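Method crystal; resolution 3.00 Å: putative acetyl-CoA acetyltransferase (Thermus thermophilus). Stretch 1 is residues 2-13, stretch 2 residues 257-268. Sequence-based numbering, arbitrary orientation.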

# COMPACT_ATOMS: atom_id res chain seq x y z
N PRO C 2 2.84 -51.15 -14.54
CA PRO C 2 3.35 -50.34 -13.42
C PRO C 2 4.68 -49.65 -13.75
O PRO C 2 5.71 -50.30 -13.90
CB PRO C 2 3.53 -51.29 -12.24
CG PRO C 2 2.54 -52.37 -12.57
CD PRO C 2 2.62 -52.54 -14.09
N GLU C 3 4.64 -48.32 -13.87
CA GLU C 3 5.83 -47.53 -14.14
C GLU C 3 5.96 -46.47 -13.03
O GLU C 3 7.04 -46.35 -12.45
CB GLU C 3 5.76 -46.90 -15.54
CG GLU C 3 6.99 -46.07 -15.97
CD GLU C 3 8.08 -46.87 -16.71
OE1 GLU C 3 7.75 -47.85 -17.39
OE2 GLU C 3 9.27 -46.48 -16.65
N ALA C 4 4.90 -45.73 -12.71
CA ALA C 4 4.98 -44.69 -11.67
C ALA C 4 4.34 -45.09 -10.32
O ALA C 4 3.12 -45.16 -10.21
CB ALA C 4 4.34 -43.41 -12.17
N TRP C 5 5.17 -45.33 -9.31
CA TRP C 5 4.70 -45.78 -7.98
C TRP C 5 4.76 -44.80 -6.83
O TRP C 5 5.79 -44.18 -6.57
CB TRP C 5 5.48 -47.02 -7.53
CG TRP C 5 5.20 -48.28 -8.28
CD1 TRP C 5 4.38 -48.45 -9.35
CD2 TRP C 5 5.77 -49.56 -8.00
NE1 TRP C 5 4.40 -49.76 -9.76
CE2 TRP C 5 5.24 -50.46 -8.95
CE3 TRP C 5 6.67 -50.03 -7.04
CZ2 TRP C 5 5.59 -51.81 -8.97
CZ3 TRP C 5 7.02 -51.37 -7.06
CH2 TRP C 5 6.47 -52.24 -8.02
N ILE C 6 3.65 -44.71 -6.11
CA ILE C 6 3.56 -43.84 -4.94
C ILE C 6 4.09 -44.64 -3.77
O ILE C 6 3.45 -45.57 -3.31
CB ILE C 6 2.10 -43.46 -4.65
CG1 ILE C 6 1.54 -42.63 -5.81
CG2 ILE C 6 2.02 -42.70 -3.34
CD1 ILE C 6 0.14 -42.10 -5.57
N VAL C 7 5.27 -44.25 -3.28
CA VAL C 7 5.91 -44.98 -2.19
C VAL C 7 5.86 -44.30 -0.82
O VAL C 7 6.27 -44.88 0.19
CB VAL C 7 7.37 -45.24 -2.54
CG1 VAL C 7 7.92 -46.33 -1.66
CG2 VAL C 7 7.47 -45.63 -4.00
N GLU C 8 5.36 -43.07 -0.77
CA GLU C 8 5.28 -42.35 0.49
C GLU C 8 4.35 -41.15 0.32
O GLU C 8 4.34 -40.53 -0.74
CB GLU C 8 6.69 -41.87 0.87
CG GLU C 8 6.93 -41.71 2.36
CD GLU C 8 6.73 -43.00 3.09
OE1 GLU C 8 7.34 -44.02 2.67
OE2 GLU C 8 5.99 -43.00 4.09
N ALA C 9 3.56 -40.85 1.35
CA ALA C 9 2.63 -39.71 1.35
C ALA C 9 2.59 -39.09 2.73
O ALA C 9 2.37 -39.79 3.72
CB ALA C 9 1.26 -40.16 0.96
N VAL C 10 2.80 -37.78 2.80
CA VAL C 10 2.79 -37.06 4.08
C VAL C 10 2.09 -35.73 3.92
O VAL C 10 1.96 -35.22 2.81
CB VAL C 10 4.22 -36.74 4.58
CG1 VAL C 10 4.17 -36.39 6.06
CG2 VAL C 10 5.15 -37.91 4.33
N ARG C 11 1.63 -35.17 5.04
CA ARG C 11 0.97 -33.87 5.03
C ARG C 11 1.06 -33.29 6.43
O ARG C 11 1.08 -34.03 7.41
CB ARG C 11 -0.49 -33.98 4.64
CG ARG C 11 -1.44 -34.40 5.76
CD ARG C 11 -2.84 -34.45 5.21
NE ARG C 11 -3.80 -34.99 6.15
CZ ARG C 11 -4.24 -34.34 7.22
NH1 ARG C 11 -3.80 -33.12 7.49
NH2 ARG C 11 -5.14 -34.91 8.02
N THR C 12 1.15 -31.97 6.51
CA THR C 12 1.21 -31.31 7.80
C THR C 12 -0.24 -31.15 8.18
O THR C 12 -1.12 -31.28 7.33
CB THR C 12 1.83 -29.90 7.70
OG1 THR C 12 0.92 -29.01 7.05
CG2 THR C 12 3.13 -29.94 6.93
N PRO C 13 -0.51 -30.89 9.47
CA PRO C 13 -1.93 -30.71 9.83
C PRO C 13 -2.45 -29.43 9.16
O PRO C 13 -1.65 -28.58 8.79
CB PRO C 13 -1.90 -30.64 11.37
CG PRO C 13 -0.47 -30.24 11.70
CD PRO C 13 0.34 -30.99 10.67
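Stretch 2 (257-268) DGAAAVLLVSDD

Two strands far apart in sequence can be joined edge to edge so that the backbone fixes the register and the side chains fill in the faces; the N-terminal strand of this putative acetyl-CoA acetyltransferase is a compact example. Stretch 2 runs extended from Asp257 to Ser266 and turns into a helix at Asp267. It lies antiparallel to strand 4-11, the N-to-C directions making an angle of 138° and the axes approaching to 4.5 Å, and the two stretches together bury 864 Å².

The residue most covered, Asp267, stands where the strand gives way to the helix. Its backbone still belongs to the ladder, Asp267 N donating to Glu3 O at 2.9 Å, while its side chain, with chi1 in the p well, lies against Trp5. Asp267 CB sits over one face of the indole, 3.7 Å from the centroid of the six-membered ring and 24° off its normal, a CH-pi contact in which the methylene of an acidic residue serves as an apolar surface. Trp5 CE2 is 3.5 Å from Asp267 CB.

Trp5, the next most covered, is also held through its main chain. It pairs with Val265 by two hydrogen bonds, Trp5 N to Val265 O at 2.8 Å and Val265 N to Trp5 O at 2.9 Å. Because CB atoms of directly paired residues emerge on the same face, Trp5 and Val265 share one side of the sheet, with Trp5 CB 4.3 Å from Val265 CG2. Val265 is approached more tightly by Val7, their CG2 atoms lying 3.2 Å apart. On the other face Ile6 packs against two residues of stretch 2: Ile6 CG1 is 3.9 Å from Leu264 CG, and Ile6 CG2 is 3.5 Å from Val262 CG2.

The register then shifts by one residue. Val7 N donates to Leu263 O at 2.9 Å, whereas Leu263 N donates to Glu8 O at 2.8 Å, so two consecutive residues of stretch 1 answer a single residue of stretch 2. Val7, with phi/psi of -106/-6, departs from the extended conformation at this point. Beyond it the regular pattern resumes: Val10 and Ala261 exchange bonds, with Val10 N to Ala261 O and Ala261 N to Val10 O both 3.0 Å. Arg11 and Ala260 form a non-hydrogen-bonded pair, their CA atoms 4.0 Å apart, with Arg11 CB 3.7 Å from Ala260 CB. The ladder closes with Thr12 N donating to Ala259 O at 2.9 Å, while Ala259 N makes a weak bond to Thr12 OG1 at 3.3 Å.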

# COMPACT_ATOMS: atom_id res chain seq x y z
N ASP C 257 -4.24 -23.01 6.06
CA ASP C 257 -2.81 -23.10 5.80
C ASP C 257 -2.48 -24.59 5.84
O ASP C 257 -3.02 -25.32 6.67
CB ASP C 257 -1.99 -22.41 6.89
CG ASP C 257 -2.28 -20.93 7.01
OD1 ASP C 257 -2.32 -20.25 5.97
OD2 ASP C 257 -2.45 -20.45 8.17
N GLY C 258 -1.58 -25.04 4.97
CA GLY C 258 -1.21 -26.44 4.98
C GLY C 258 -0.28 -26.81 3.84
O GLY C 258 -0.15 -26.05 2.87
N ALA C 259 0.38 -27.96 3.95
CA ALA C 259 1.29 -28.43 2.91
C ALA C 259 1.27 -29.95 2.90
O ALA C 259 1.06 -30.58 3.94
CB ALA C 259 2.69 -27.92 3.17
N ALA C 260 1.46 -30.53 1.72
CA ALA C 260 1.47 -31.98 1.57
C ALA C 260 2.40 -32.36 0.44
O ALA C 260 2.59 -31.59 -0.50
CB ALA C 260 0.06 -32.49 1.29
N ALA C 261 3.00 -33.55 0.53
CA ALA C 261 3.93 -34.02 -0.49
C ALA C 261 3.90 -35.54 -0.60
O ALA C 261 3.83 -36.24 0.40
CB ALA C 261 5.33 -33.56 -0.16
N VAL C 262 3.95 -36.04 -1.83
CA VAL C 262 3.96 -37.47 -2.06
C VAL C 262 5.18 -37.83 -2.91
O VAL C 262 5.53 -37.12 -3.85
CB VAL C 262 2.61 -37.95 -2.72
CG1 VAL C 262 2.13 -36.96 -3.73
CG2 VAL C 262 2.79 -39.30 -3.37
N LEU C 263 5.84 -38.93 -2.56
CA LEU C 263 7.03 -39.39 -3.26
C LEU C 263 6.73 -40.49 -4.27
O LEU C 263 6.23 -41.57 -3.91
CB LEU C 263 8.06 -39.90 -2.25
CG LEU C 263 9.35 -40.51 -2.81
CD1 LEU C 263 10.21 -39.42 -3.43
CD2 LEU C 263 10.10 -41.21 -1.69
N LEU C 264 7.02 -40.22 -5.54
CA LEU C 264 6.79 -41.20 -6.60
C LEU C 264 8.12 -41.67 -7.18
O LEU C 264 9.04 -40.87 -7.38
CB LEU C 264 5.92 -40.62 -7.70
CG LEU C 264 4.43 -40.47 -7.39
CD1 LEU C 264 4.22 -39.33 -6.44
CD2 LEU C 264 3.66 -40.21 -8.67
N VAL C 265 8.21 -42.96 -7.46
CA VAL C 265 9.43 -43.53 -8.01
C VAL C 265 9.08 -44.51 -9.12
O VAL C 265 7.95 -44.97 -9.19
CB VAL C 265 10.21 -44.29 -6.92
CG1 VAL C 265 10.47 -43.39 -5.73
CG2 VAL C 265 9.43 -45.52 -6.51
N SER C 266 10.04 -44.80 -9.99
CA SER C 266 9.80 -45.75 -11.06
C SER C 266 9.71 -47.14 -10.42
O SER C 266 10.33 -47.39 -9.38
CB SER C 266 10.93 -45.72 -12.09
OG SER C 266 12.15 -46.24 -11.57
N ASP C 267 8.95 -48.03 -11.04
CA ASP C 267 8.80 -49.37 -10.48
C ASP C 267 10.14 -50.09 -10.42
O ASP C 267 10.44 -50.74 -9.42
CB ASP C 267 7.78 -50.18 -11.28
CG ASP C 267 8.28 -50.56 -12.64
OD1 ASP C 267 8.97 -49.73 -13.27
OD2 ASP C 267 7.96 -51.67 -13.10
N ASP C 268 10.95 -49.95 -11.45
CA ASP C 268 12.24 -50.63 -11.42
C ASP C 268 13.11 -50.08 -10.28
O ASP C 268 13.88 -50.83 -9.68
CB ASP C 268 12.95 -50.52 -12.78
CG ASP C 268 13.48 -49.14 -13.05
OD1 ASP C 268 12.68 -48.25 -13.41
OD2 ASP C 268 14.71 -48.95 -12.91